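Local coordinates for protein probable N-glycosylase/DNA lyase (Thermotoga maritima, PDB 3N0U) that is a probable DNA glycosylase/lyase of the all-helical helix-hairpin-helix superfamily, at residues C57-N62 / E104-N109; E47-C52 / I75-V80; Q126-L131 / E142-L147. All coordinates share one frame; numbering follows the deposited sequence. Where two conformers were deposited one is given.

Contact 1: C57-N62 / E104-N109; sequences CVLTAN and EFIVEN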
ATOM      1  N   CYS A  57       3.895   5.836  -0.007  1.00 15.58           N
ATOM      2  CA  CYS A  57       3.238   5.089   1.050  1.00 15.73           C
ATOM      3  C   CYS A  57       3.259   5.832   2.399  1.00 15.09           C
ATOM      4  O   CYS A  57       2.311   5.751   3.177  1.00 19.18           O
ATOM      5  CB  CYS A  57       3.836   3.684   1.165  1.00 17.81           C
ATOM      6  SG  CYS A  57       3.532   2.681  -0.308  1.00 19.17           S
ATOM      7  N   VAL A  58       4.311   6.588   2.654  1.00 15.96           N
ATOM      8  CA  VAL A  58       4.347   7.453   3.833  1.00 14.23           C
ATOM      9  C   VAL A  58       3.195   8.469   3.758  1.00 16.50           C
ATOM     10  O   VAL A  58       2.498   8.727   4.745  1.00 19.42           O
ATOM     11  CB  VAL A  58       5.699   8.190   3.936  1.00 16.15           C
ATOM     12  CG1 VAL A  58       5.655   9.274   4.986  1.00 20.48           C
ATOM     13  CG2 VAL A  58       6.828   7.208   4.233  1.00 17.24           C
ATOM     14  N   LEU A  59       2.995   9.035   2.581  1.00 15.15           N
ATOM     15  CA  LEU A  59       2.009  10.112   2.422  1.00 14.87           C
ATOM     16  C   LEU A  59       0.577   9.635   2.428  1.00 17.59           C
ATOM     17  O   LEU A  59      -0.324  10.404   2.780  1.00 19.34           O
ATOM     18  CB  LEU A  59       2.237  10.872   1.120  1.00 16.68           C
ATOM     19  CG  LEU A  59       3.581  11.584   1.016  1.00 17.43           C
ATOM     20  CD1 LEU A  59       3.706  12.239  -0.347  1.00 19.82           C
ATOM     21  CD2 LEU A  59       3.791  12.598   2.126  1.00 20.27           C
ATOM     22  N   THR A  60       0.335   8.389   2.036  1.00 16.90           N
ATOM     23  CA  THR A  60      -1.039   7.923   1.972  1.00 19.04           C
ATOM     24  C   THR A  60      -1.468   7.126   3.192  1.00 27.55           C
ATOM     25  O   THR A  60      -2.539   6.519   3.173  1.00 41.35           O
ATOM     26  CB  THR A  60      -1.277   7.080   0.720  1.00 21.82           C
ATOM     27  OG1 THR A  60      -0.410   5.948   0.740  1.00 23.56           O
ATOM     28  CG2 THR A  60      -1.035   7.916  -0.531  1.00 28.74           C
ATOM     29  N   ALA A  61      -0.695   7.185   4.274  1.00 23.45           N
ATOM     30  CA  ALA A  61      -1.023   6.424   5.491  1.00 29.09           C
ATOM     31  C   ALA A  61      -2.427   6.707   5.990  1.00 35.57           C
ATOM     32  O   ALA A  61      -3.143   5.780   6.407  1.00 36.46           O
ATOM     33  CB  ALA A  61      -0.032   6.708   6.582  1.00 26.04           C
ATOM     34  N   ASN A  62      -2.810   7.979   5.954  1.00 29.28           N
ATOM     35  CA  ASN A  62      -4.143   8.415   6.342  1.00 33.15           C
ATOM     36  C   ASN A  62      -4.633   9.463   5.354  1.00 34.11           C
ATOM     37  O   ASN A  62      -5.160  10.509   5.742  1.00 32.90           O
ATOM     38  CB  ASN A  62      -4.137   9.009   7.755  1.00 48.10           C
ATOM     39  CG  ASN A  62      -4.204   7.946   8.848  1.00 69.10           C
ATOM     40  OD1 ASN A  62      -4.372   6.756   8.574  1.00 71.74           O
ATOM     41  ND2 ASN A  62      -4.096   8.381  10.099  1.00 78.30           N
ATOM     42  N   GLU A 104       9.464  15.000   7.542  1.00 17.11           N
ATOM     43  CA  GLU A 104      10.495  14.528   8.451  1.00 17.39           C
ATOM     44  C   GLU A 104      10.715  13.030   8.299  1.00 17.18           C
ATOM     45  O   GLU A 104      11.866  12.562   8.265  1.00 17.95           O
ATOM     46  CB  GLU A 104      10.127  14.885   9.893  1.00 17.91           C
ATOM     47  CG  GLU A 104      10.261  16.379  10.183  1.00 24.24           C
ATOM     48  CD  GLU A 104       9.774  16.812  11.549  1.00 36.15           C
ATOM     49  OE1 GLU A 104       9.334  15.959  12.337  1.00 43.20           O
ATOM     50  OE2 GLU A 104       9.852  18.029  11.831  1.00 33.17           O
ATOM     51  N   PHE A 105       9.623  12.281   8.190  1.00 15.93           N
ATOM     52  CA  PHE A 105       9.714  10.844   7.950  1.00 15.92           C
ATOM     53  C   PHE A 105      10.501  10.541   6.685  1.00 14.68           C
ATOM     54  O   PHE A 105      11.390   9.692   6.688  1.00 17.29           O
ATOM     55  CB  PHE A 105       8.330  10.202   7.799  1.00 17.09           C
ATOM     56  CG  PHE A 105       7.494  10.203   9.042  1.00 16.56           C
ATOM     57  CD1 PHE A 105       8.050  10.315  10.298  1.00 21.30           C
ATOM     58  CD2 PHE A 105       6.120  10.088   8.933  1.00 17.60           C
ATOM     59  CE1 PHE A 105       7.245  10.312  11.427  1.00 23.36           C
ATOM     60  CE2 PHE A 105       5.315  10.062  10.045  1.00 20.30           C
ATOM     61  CZ  PHE A 105       5.874  10.183  11.298  1.00 21.65           C
ATOM     62  N   ILE A 106      10.162  11.232   5.603  1.00 15.32           N
ATOM     63  CA  ILE A 106      10.776  10.973   4.297  1.00 14.93           C
ATOM     64  C   ILE A 106      12.279  11.286   4.364  1.00 15.18           C
ATOM     65  O   ILE A 106      13.128  10.496   3.886  1.00 17.45           O
ATOM     66  CB  ILE A 106      10.051  11.747   3.177  1.00 15.32           C
ATOM     67  CG1 ILE A 106       8.671  11.127   2.974  1.00 15.60           C
ATOM     68  CG2 ILE A 106      10.830  11.715   1.867  1.00 16.49           C
ATOM     69  CD1 ILE A 106       7.689  12.025   2.233  1.00 17.67           C
ATOM     70  N   VAL A 107      12.622  12.435   4.926  1.00 16.22           N
ATOM     71  CA  VAL A 107      14.025  12.810   5.025  1.00 17.70           C
ATOM     72  C   VAL A 107      14.796  11.741   5.824  1.00 16.85           C
ATOM     73  O   VAL A 107      15.900  11.311   5.430  1.00 20.78           O
ATOM     74  CB  VAL A 107      14.198  14.199   5.657  1.00 17.79           C
ATOM     75  CG1 VAL A 107      15.663  14.467   5.932  1.00 20.06           C
ATOM     76  CG2 VAL A 107      13.669  15.275   4.721  1.00 21.21           C
ATOM     77  N   GLU A 108      14.223  11.304   6.943  1.00 17.52           N
ATOM     78  CA  GLU A 108      14.874  10.297   7.783  1.00 19.21           C
ATOM     79  C   GLU A 108      15.063   8.988   7.031  1.00 21.33           C
ATOM     80  O   GLU A 108      16.066   8.293   7.200  1.00 22.24           O
ATOM     81  CB  GLU A 108      14.071  10.043   9.057  1.00 22.96           C
ATOM     82  CG  GLU A 108      14.030  11.191  10.026  1.00 30.03           C
ATOM     83  CD  GLU A 108      13.110  10.903  11.214  1.00 47.83           C
ATOM     84  OE1 GLU A 108      11.867  10.980  11.055  1.00 40.52           O
ATOM     85  OE2 GLU A 108      13.632  10.575  12.301  1.00 57.82           O
ATOM     86  N   ASN A 109      14.101   8.655   6.186  1.00 18.56           N
ATOM     87  CA  ASN A 109      14.136   7.390   5.461  1.00 17.49           C
ATOM     88  C   ASN A 109      15.211   7.344   4.388  1.00 18.11           C
ATOM     89  O   ASN A 109      15.470   6.285   3.808  1.00 18.50           O
ATOM     90  CB  ASN A 109      12.769   7.109   4.842  1.00 17.80           C
ATOM     91  CG  ASN A 109      11.778   6.669   5.854  1.00 17.53           C
ATOM     92  OD1 ASN A 109      12.147   6.258   6.941  1.00 20.51           O
ATOM     93  ND2 ASN A 109      10.505   6.752   5.518  1.00 18.68           N
TER

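Contact 2: E47-C52 / I75-V80; sequences EEDLFC and IGKGFV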
ATOM      1  N   GLU A  47      17.082   2.516  -7.056  1.00 25.09           N
ATOM      2  CA  GLU A  47      16.896   2.815  -5.641  1.00 24.40           C
ATOM      3  C   GLU A  47      16.035   4.055  -5.466  1.00 20.69           C
ATOM      4  O   GLU A  47      15.146   4.089  -4.627  1.00 21.76           O
ATOM      5  CB  GLU A  47      18.242   3.010  -4.928  1.00 27.92           C
ATOM      6  CG  GLU A  47      19.054   1.743  -4.767  1.00 25.53           C
ATOM      7  CD  GLU A  47      18.584   0.856  -3.606  1.00 30.93           C
ATOM      8  OE1 GLU A  47      17.936   1.378  -2.671  1.00 27.43           O
ATOM      9  OE2 GLU A  47      18.884  -0.361  -3.621  1.00 29.47           O
ATOM     10  N   GLU A  48      16.294   5.090  -6.249  1.00 19.88           N
ATOM     11  CA  GLU A  48      15.502   6.300  -6.130  1.00 21.96           C
ATOM     12  C   GLU A  48      14.059   6.097  -6.550  1.00 22.44           C
ATOM     13  O   GLU A  48      13.156   6.657  -5.920  1.00 20.68           O
ATOM     14  CB  GLU A  48      16.129   7.435  -6.917  1.00 20.57           C
ATOM     15  CG  GLU A  48      17.450   7.901  -6.313  1.00 27.04           C
ATOM     16  CD  GLU A  48      18.012   9.136  -6.977  1.00 40.11           C
ATOM     17  OE1 GLU A  48      17.397   9.625  -7.948  1.00 43.76           O
ATOM     18  OE2 GLU A  48      19.076   9.615  -6.519  1.00 43.89           O
ATOM     19  N   ASP A  49      13.823   5.307  -7.597  1.00 19.50           N
ATOM     20  CA  ASP A  49      12.448   5.010  -7.990  1.00 19.07           C
ATOM     21  C   ASP A  49      11.696   4.308  -6.838  1.00 18.34           C
ATOM     22  O   ASP A  49      10.518   4.587  -6.542  1.00 19.47           O
ATOM     23  CB  ASP A  49      12.420   4.077  -9.206  1.00 21.57           C
ATOM     24  CG  ASP A  49      12.942   4.717 -10.482  1.00 25.69           C
ATOM     25  OD1 ASP A  49      12.906   5.967 -10.605  1.00 26.45           O
ATOM     26  OD2 ASP A  49      13.372   3.943 -11.388  1.00 27.37           O
ATOM     27  N   LEU A  50      12.365   3.363  -6.200  1.00 17.18           N
ATOM     28  CA  LEU A  50      11.750   2.640  -5.103  1.00 17.45           C
ATOM     29  C   LEU A  50      11.530   3.583  -3.920  1.00 16.16           C
ATOM     30  O   LEU A  50      10.521   3.501  -3.228  1.00 16.34           O
ATOM     31  CB  LEU A  50      12.634   1.462  -4.682  1.00 17.02           C
ATOM     32  CG  LEU A  50      12.749   0.349  -5.727  1.00 18.19           C
ATOM     33  CD1 LEU A  50      13.787  -0.638  -5.299  1.00 20.18           C
ATOM     34  CD2 LEU A  50      11.418  -0.350  -5.906  1.00 19.88           C
ATOM     35  N   PHE A  51      12.471   4.489  -3.693  1.00 18.02           N
ATOM     36  CA  PHE A  51      12.336   5.447  -2.606  1.00 17.58           C
ATOM     37  C   PHE A  51      11.121   6.357  -2.800  1.00 16.59           C
ATOM     38  O   PHE A  51      10.432   6.722  -1.841  1.00 17.72           O
ATOM     39  CB  PHE A  51      13.594   6.316  -2.468  1.00 18.49           C
ATOM     40  CG  PHE A  51      13.578   7.147  -1.230  1.00 15.84           C
ATOM     41  CD1 PHE A  51      13.158   8.468  -1.260  1.00 19.62           C
ATOM     42  CD2 PHE A  51      13.892   6.575  -0.013  1.00 19.86           C
ATOM     43  CE1 PHE A  51      13.124   9.218  -0.098  1.00 20.15           C
ATOM     44  CE2 PHE A  51      13.831   7.308   1.140  1.00 17.71           C
ATOM     45  CZ  PHE A  51      13.444   8.626   1.100  1.00 19.47           C
ATOM     46  N   CYS A  52      10.852   6.731  -4.037  1.00 17.75           N
ATOM     47  CA  CYS A  52       9.698   7.581  -4.288  0.58 17.31           C
ATOM     48  C   CYS A  52       8.402   6.818  -4.007  1.00 17.55           C
ATOM     49  O   CYS A  52       7.437   7.401  -3.507  1.00 18.25           O
ATOM     50  CB  CYS A  52       9.725   8.123  -5.708  0.58 18.06           C
ATOM     51  SG  CYS A  52      11.037   9.334  -5.967  0.58 22.37           S
ATOM     52  N   ILE A  75       6.225  16.383  -6.852  1.00 23.30           N
ATOM     53  CA  ILE A  75       7.500  16.441  -6.145  1.00 21.05           C
ATOM     54  C   ILE A  75       8.567  15.583  -6.832  1.00 24.19           C
ATOM     55  O   ILE A  75       9.718  15.989  -6.954  1.00 23.99           O
ATOM     56  CB  ILE A  75       7.301  16.024  -4.680  1.00 21.19           C
ATOM     57  CG1 ILE A  75       6.451  17.089  -3.970  1.00 22.94           C
ATOM     58  CG2 ILE A  75       8.633  15.830  -3.985  1.00 22.49           C
ATOM     59  CD1 ILE A  75       5.905  16.648  -2.613  1.00 26.15           C
ATOM     60  N   GLY A  76       8.185  14.393  -7.269  1.00 27.62           N
ATOM     61  CA  GLY A  76       9.103  13.532  -7.996  1.00 29.19           C
ATOM     62  C   GLY A  76      10.348  13.237  -7.183  1.00 26.27           C
ATOM     63  O   GLY A  76      10.264  12.878  -6.012  1.00 23.91           O
ATOM     64  N   LYS A  77      11.513  13.423  -7.790  1.00 22.94           N
ATOM     65  CA  LYS A  77      12.771  13.107  -7.119  1.00 20.32           C
ATOM     66  C   LYS A  77      13.082  14.060  -5.950  1.00 18.94           C
ATOM     67  O   LYS A  77      14.056  13.865  -5.225  1.00 20.86           O
ATOM     68  CB  LYS A  77      13.926  13.090  -8.128  1.00 28.13           C
ATOM     69  CG  LYS A  77      13.848  11.897  -9.097  1.00 39.83           C
ATOM     70  CD  LYS A  77      15.031  11.889 -10.058  1.00 73.06           C
ATOM     71  CE  LYS A  77      15.076  10.613 -10.884  1.00 84.08           C
ATOM     72  NZ  LYS A  77      15.293   9.411 -10.038  1.00 82.49           N
ATOM     73  N   GLY A  78      12.243  15.073  -5.759  1.00 20.30           N
ATOM     74  CA  GLY A  78      12.365  15.937  -4.597  1.00 21.04           C
ATOM     75  C   GLY A  78      12.329  15.134  -3.300  1.00 19.61           C
ATOM     76  O   GLY A  78      12.893  15.538  -2.288  1.00 18.91           O
ATOM     77  N   PHE A  79      11.652  13.992  -3.304  1.00 19.01           N
ATOM     78  CA  PHE A  79      11.646  13.156  -2.106  1.00 18.97           C
ATOM     79  C   PHE A  79      13.063  12.747  -1.714  1.00 16.28           C
ATOM     80  O   PHE A  79      13.339  12.512  -0.548  1.00 17.13           O
ATOM     81  CB  PHE A  79      10.828  11.887  -2.303  1.00 17.77           C
ATOM     82  CG  PHE A  79       9.348  12.124  -2.443  1.00 17.48           C
ATOM     83  CD1 PHE A  79       8.662  12.901  -1.524  1.00 19.78           C
ATOM     84  CD2 PHE A  79       8.657  11.589  -3.512  1.00 19.17           C
ATOM     85  CE1 PHE A  79       7.295  13.112  -1.642  1.00 19.41           C
ATOM     86  CE2 PHE A  79       7.309  11.797  -3.650  1.00 23.47           C
ATOM     87  CZ  PHE A  79       6.618  12.571  -2.707  1.00 22.50           C
ATOM     88  N   VAL A  80      13.936  12.617  -2.711  1.00 16.99           N
ATOM     89  CA  VAL A  80      15.312  12.196  -2.493  1.00 19.63           C
ATOM     90  C   VAL A  80      16.210  13.352  -2.067  1.00 20.51           C
ATOM     91  O   VAL A  80      17.052  13.189  -1.172  1.00 21.38           O
ATOM     92  CB  VAL A  80      15.896  11.569  -3.785  1.00 21.17           C
ATOM     93  CG1 VAL A  80      17.366  11.202  -3.608  1.00 23.43           C
ATOM     94  CG2 VAL A  80      15.108  10.348  -4.163  1.00 24.52           C
TER

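Contact 3: Q126-L131 / E142-L147; sequences QSREFL and EASHFL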
ATOM      1  N   GLN A 126       9.868 -10.981   5.608  1.00 22.73           N
ATOM      2  CA  GLN A 126      11.015 -10.444   6.325  1.00 25.89           C
ATOM      3  C   GLN A 126      11.224  -8.973   5.950  1.00 18.60           C
ATOM      4  O   GLN A 126      11.536  -8.145   6.804  1.00 23.97           O
ATOM      5  CB  GLN A 126      12.265 -11.269   6.050  1.00 30.02           C
ATOM      6  CG  GLN A 126      12.143 -12.699   6.512  1.00 49.80           C
ATOM      7  CD  GLN A 126      13.415 -13.472   6.309  1.00 72.60           C
ATOM      8  OE1 GLN A 126      14.438 -12.906   5.937  1.00 62.20           O
ATOM      9  NE2 GLN A 126      13.363 -14.774   6.552  1.00 91.78           N
ATOM     10  N   SER A 127      11.045  -8.646   4.676  1.00 21.71           N
ATOM     11  CA  SER A 127      11.188  -7.256   4.241  1.00 19.53           C
ATOM     12  C   SER A 127      10.162  -6.359   4.912  1.00 19.29           C
ATOM     13  O   SER A 127      10.480  -5.248   5.309  1.00 20.14           O
ATOM     14  CB  SER A 127      11.092  -7.156   2.718  1.00 21.27           C
ATOM     15  OG  SER A 127      12.215  -7.812   2.153  1.00 25.33           O
ATOM     16  N   ARG A 128       8.944  -6.850   5.080  1.00 19.03           N
ATOM     17  CA  ARG A 128       7.924  -6.054   5.748  1.00 18.55           C
ATOM     18  C   ARG A 128       8.322  -5.797   7.205  1.00 20.34           C
ATOM     19  O   ARG A 128       8.180  -4.681   7.691  1.00 20.16           O
ATOM     20  CB  ARG A 128       6.553  -6.737   5.683  1.00 20.59           C
ATOM     21  CG  ARG A 128       5.532  -6.083   6.611  1.00 18.48           C
ATOM     22  CD  ARG A 128       4.130  -6.519   6.264  1.00 21.11           C
ATOM     23  NE  ARG A 128       3.962  -7.935   6.534  1.00 19.63           N
ATOM     24  CZ  ARG A 128       2.938  -8.669   6.137  1.00 19.27           C
ATOM     25  NH1 ARG A 128       1.971  -8.131   5.422  1.00 20.88           N
ATOM     26  NH2 ARG A 128       2.891  -9.948   6.469  1.00 23.17           N
ATOM     27  N   GLU A 129       8.842  -6.817   7.891  1.00 18.86           N
ATOM     28  CA  GLU A 129       9.281  -6.664   9.277  1.00 20.33           C
ATOM     29  C   GLU A 129      10.345  -5.571   9.357  1.00 21.69           C
ATOM     30  O   GLU A 129      10.338  -4.740  10.257  1.00 21.98           O
ATOM     31  CB  GLU A 129       9.862  -7.976   9.824  1.00 25.37           C
ATOM     32  CG  GLU A 129       8.815  -9.020  10.171  1.00 27.17           C
ATOM     33  CD  GLU A 129       9.429 -10.359  10.606  1.00 37.70           C
ATOM     34  OE1 GLU A 129      10.666 -10.438  10.771  1.00 43.98           O
ATOM     35  OE2 GLU A 129       8.663 -11.335  10.769  1.00 46.25           O
ATOM     36  N   PHE A 130      11.270  -5.594   8.411  1.00 19.45           N
ATOM     37  CA  PHE A 130      12.340  -4.601   8.378  1.00 20.09           C
ATOM     38  C   PHE A 130      11.811  -3.189   8.253  1.00 18.73           C
ATOM     39  O   PHE A 130      12.247  -2.296   8.953  1.00 21.10           O
ATOM     40  CB  PHE A 130      13.306  -4.871   7.231  1.00 20.90           C
ATOM     41  CG  PHE A 130      14.361  -3.810   7.091  1.00 21.49           C
ATOM     42  CD1 PHE A 130      14.143  -2.702   6.291  1.00 26.04           C
ATOM     43  CD2 PHE A 130      15.541  -3.897   7.808  1.00 26.83           C
ATOM     44  CE1 PHE A 130      15.103  -1.708   6.182  1.00 25.82           C
ATOM     45  CE2 PHE A 130      16.511  -2.902   7.701  1.00 29.80           C
ATOM     46  CZ  PHE A 130      16.289  -1.812   6.894  1.00 29.20           C
ATOM     47  N   LEU A 131      10.867  -2.993   7.347  1.00 19.09           N
ATOM     48  CA  LEU A 131      10.334  -1.671   7.101  1.00 22.38           C
ATOM     49  C   LEU A 131       9.521  -1.187   8.284  1.00 18.80           C
ATOM     50  O   LEU A 131       9.579  -0.017   8.632  1.00 19.35           O
ATOM     51  CB  LEU A 131       9.473  -1.688   5.840  1.00 21.45           C
ATOM     52  CG  LEU A 131      10.246  -1.860   4.543  1.00 21.04           C
ATOM     53  CD1 LEU A 131       9.281  -2.199   3.424  1.00 25.34           C
ATOM     54  CD2 LEU A 131      11.091  -0.612   4.209  1.00 20.94           C
ATOM     55  N   GLU A 142       1.379   0.074   5.760  1.00 17.44           N
ATOM     56  CA  GLU A 142       2.111   0.829   4.758  1.00 16.43           C
ATOM     57  C   GLU A 142       3.285   0.041   4.184  1.00 13.91           C
ATOM     58  O   GLU A 142       3.634   0.215   3.023  1.00 16.00           O
ATOM     59  CB  GLU A 142       2.586   2.161   5.348  1.00 18.72           C
ATOM     60  CG  GLU A 142       1.467   3.077   5.868  1.00 26.08           C
ATOM     61  CD  GLU A 142       0.858   2.717   7.287  1.00 27.37           C
ATOM     62  OE1 GLU A 142       1.388   1.885   8.083  1.00 22.14           O
ATOM     63  OE2 GLU A 142      -0.187   3.329   7.611  1.00 36.07           O
ATOM     64  N   ALA A 143       3.903  -0.812   4.997  1.00 16.24           N
ATOM     65  CA  ALA A 143       4.977  -1.671   4.504  1.00 18.58           C
ATOM     66  C   ALA A 143       4.415  -2.688   3.516  1.00 13.58           C
ATOM     67  O   ALA A 143       5.028  -2.966   2.471  1.00 16.26           O
ATOM     68  CB  ALA A 143       5.642  -2.397   5.649  1.00 19.46           C
ATOM     69  N   SER A 144       3.256  -3.256   3.831  1.00 17.01           N
ATOM     70  CA  SER A 144       2.582  -4.151   2.897  1.00 18.38           C
ATOM     71  C   SER A 144       2.260  -3.457   1.591  1.00 15.68           C
ATOM     72  O   SER A 144       2.435  -4.019   0.520  1.00 16.78           O
ATOM     73  CB  SER A 144       1.293  -4.672   3.513  1.00 17.87           C
ATOM     74  OG  SER A 144       1.564  -5.297   4.760  1.00 18.49           O
ATOM     75  N   HIS A 145       1.789  -2.229   1.708  1.00 15.39           N
ATOM     76  CA  HIS A 145       1.429  -1.400   0.574  1.00 15.52           C
ATOM     77  C   HIS A 145       2.622  -1.141  -0.341  1.00 15.05           C
ATOM     78  O   HIS A 145       2.526  -1.327  -1.562  1.00 16.51           O
ATOM     79  CB  HIS A 145       0.881  -0.087   1.120  1.00 16.39           C
ATOM     80  CG  HIS A 145       0.227   0.783   0.104  1.00 16.66           C
ATOM     81  ND1 HIS A 145      -0.244   2.038   0.418  1.00 29.26           N
ATOM     82  CD2 HIS A 145      -0.065   0.585  -1.203  1.00 18.01           C
ATOM     83  CE1 HIS A 145      -0.786   2.587  -0.655  1.00 26.82           C
ATOM     84  NE2 HIS A 145      -0.691   1.725  -1.654  1.00 22.89           N
ATOM     85  N   PHE A 146       3.739  -0.715   0.252  1.00 15.48           N
ATOM     86  CA  PHE A 146       4.962  -0.480  -0.506  1.00 15.39           C
ATOM     87  C   PHE A 146       5.377  -1.751  -1.261  1.00 15.48           C
ATOM     88  O   PHE A 146       5.646  -1.718  -2.472  1.00 17.47           O
ATOM     89  CB  PHE A 146       6.095  -0.019   0.426  1.00 16.76           C
ATOM     90  CG  PHE A 146       7.464  -0.019  -0.217  1.00 15.56           C
ATOM     91  CD1 PHE A 146       7.792   0.910  -1.175  1.00 15.82           C
ATOM     92  CD2 PHE A 146       8.393  -0.959   0.142  1.00 17.33           C
ATOM     93  CE1 PHE A 146       9.029   0.905  -1.762  1.00 17.89           C
ATOM     94  CE2 PHE A 146       9.634  -0.978  -0.454  1.00 19.48           C
ATOM     95  CZ  PHE A 146       9.945  -0.037  -1.406  1.00 18.26           C
ATOM     96  N   LEU A 147       5.456  -2.866  -0.555  1.00 16.83           N
ATOM     97  CA  LEU A 147       5.909  -4.096  -1.194  1.00 16.11           C
ATOM     98  C   LEU A 147       4.978  -4.513  -2.339  1.00 14.30           C
ATOM     99  O   LEU A 147       5.423  -4.839  -3.447  1.00 15.95           O
ATOM    100  CB  LEU A 147       6.113  -5.201  -0.150  1.00 18.16           C
ATOM    101  CG  LEU A 147       7.312  -4.935   0.783  1.00 18.77           C
ATOM    102  CD1 LEU A 147       7.285  -5.853   1.984  1.00 20.46           C
ATOM    103  CD2 LEU A 147       8.637  -5.076   0.026  1.00 19.41           C
TER

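Contact 1: C57-N62 / E104-N109
Val58 is the pivot here: its two methyls spread over the face of helix 99-109 that carries Phe105, Ile106 and Asn109. With CG1 anti to the backbone N (chi1 169°), that methyl lodges between Phe105 and Ile106, 4.0 Å from Phe105 CB and 4.1 Å from Ile106 CG1. It also lies at the edge of the Phe105 ring, close to the ring plane. The other branch meets Asn109 tip to tip, Val58 CG2 being 3.9 Å from Asn109 ND2. That approach is plain packing; the amide spends its polar atoms elsewhere, OD1 accepting from the backbone N of Lys136. Next along the chain, Leu59 crosses Ile106 at about a right angle and touches it through a single methyl pair, Leu59 CD2 to Ile106 CD1 at 3.9 Å.

The tight part ends there. Thr60 leaves helical geometry, and the chain from Thr60 to Asn62 swings away from helix 99-109 toward helix 140-148, where Lys141 NZ donates to Ala61 O. On the other segment, Glu108 is exposed and Phe105 only partly buried, in contrast to the enclosed Val58, Leu59 and Ile106.

Val58 also touches Ile138, and Asn109 touches Ala135, two residues of the sodium site; the Asn109 side chain lies about 7 Å from the ion. The arrangement is apolar helix packing behind the hairpin loop of a helix-hairpin-helix glycosylase fold.

Contact 2: E47-C52 / I75-V80
Glu48, Phe51 and Cys52, near the start of helix 47-59, pack against a type II' beta turn, Ile75 to Gly78, and the short helix 78-81 that follows it. On the more exposed side Lys77 NZ forms a salt bridge with Glu48 OE1 at 3.0 Å, meeting the oxygen nearly along its C-O axis. The lysine is extended as far as CE, then bends (chi4 -64°) to bring NZ in beside the Glu48 chain. Val80 lies across that chain at about a right angle, its CG1 3.7 Å from Glu48 OE2, while its CG2 sits 4.0 Å from Phe51 CD1.

Deeper in, the Phe51 ring turns its edge to the backbone: CE1 is 3.3 Å from Phe79 O, near the ring plane, and the same oxygen accepts from Arg110 NH2. Cys52 SG comes up to the edge of the Phe79 ring, 5.5 Å from its centroid and 89° off the normal. Cys52 was modelled in two conformers, so this sulfur-aromatic contact is doubtful as a constant feature. One face of the Phe79 ring is taken by Ile75 CG2, 3.7 Å above its centre, from within the turn segment.

Inward, Phe79 continues onto Leu87 of helix 84-93 and Ile106 of helix 99-109, and Phe51 reaches Ile106, Asn109 and Leu116, placing the contact where helices 84-93, 99-109 and 116-121 converge.

Contact 3: Q126-L131 / E142-L147
Leu131 and Phe146 cross at about a right angle between the two helices of the helix-hairpin-helix motif, 124-134 and 140-148. The short segments run at 129° to each other with axes 9.0 Å apart, and the hairpin joining the helices carries Ala135 and Ile138, which bind the sodium ion together with Val132. Leu131 CD1 presses obliquely on the Phe146 ring, 3.6 Å from CD2.

Ala143 marks the close passage, its CA 5.4 Å from the CA of Arg128. Its methyl sits between two side chains of the facing helix, 3.8 Å from Arg128 CG and 3.9 Å from Leu131 CB. One turn on, Leu147 lays CD1 against the backbone of Arg128, 3.7 Å from its N, and reaches Ser127 CB as well.

Arg128 then runs past Ala143 to Ser144, with a bend at chi3 (66°) that turns NE out of line. Its NH1 is shared: it makes a salt bridge with Glu188 of helix 181-198, and Ser144 OG, itself hydrogen-bonded to Trp140 O, is the other partner. The Arg128 NH1 to Ser144 OG hydrogen bond is 2.9 Å long and nearly straight at 164°, with the oxygen in the guanidinium plane.

How the contacts relate
Contacts 1 and 3 are buried, while contact 2 is only partly so, with charged side chains on its outer side. Helix 47-59 serves both contacts 1 and 2, one near each end, and they meet directly: Phe51 lies against the backbone oxygens of Ile106 and Asn109, and Leu59 touches Phe79. Contact 1 reaches contact 3 through Cys57, whose sulfur packs on His145 and Phe146. The chemistry differs accordingly. Contact 1 is aliphatic and aromatic packing plus one methyl-to-amide touch, with no charged pair between its segments, contact 2 grades from a salt bridge inward to aromatic packing, and contact 3 encloses an arginine-serine hydrogen bond. Contacts 1 and 3 lie nearer the sodium ion than contact 2.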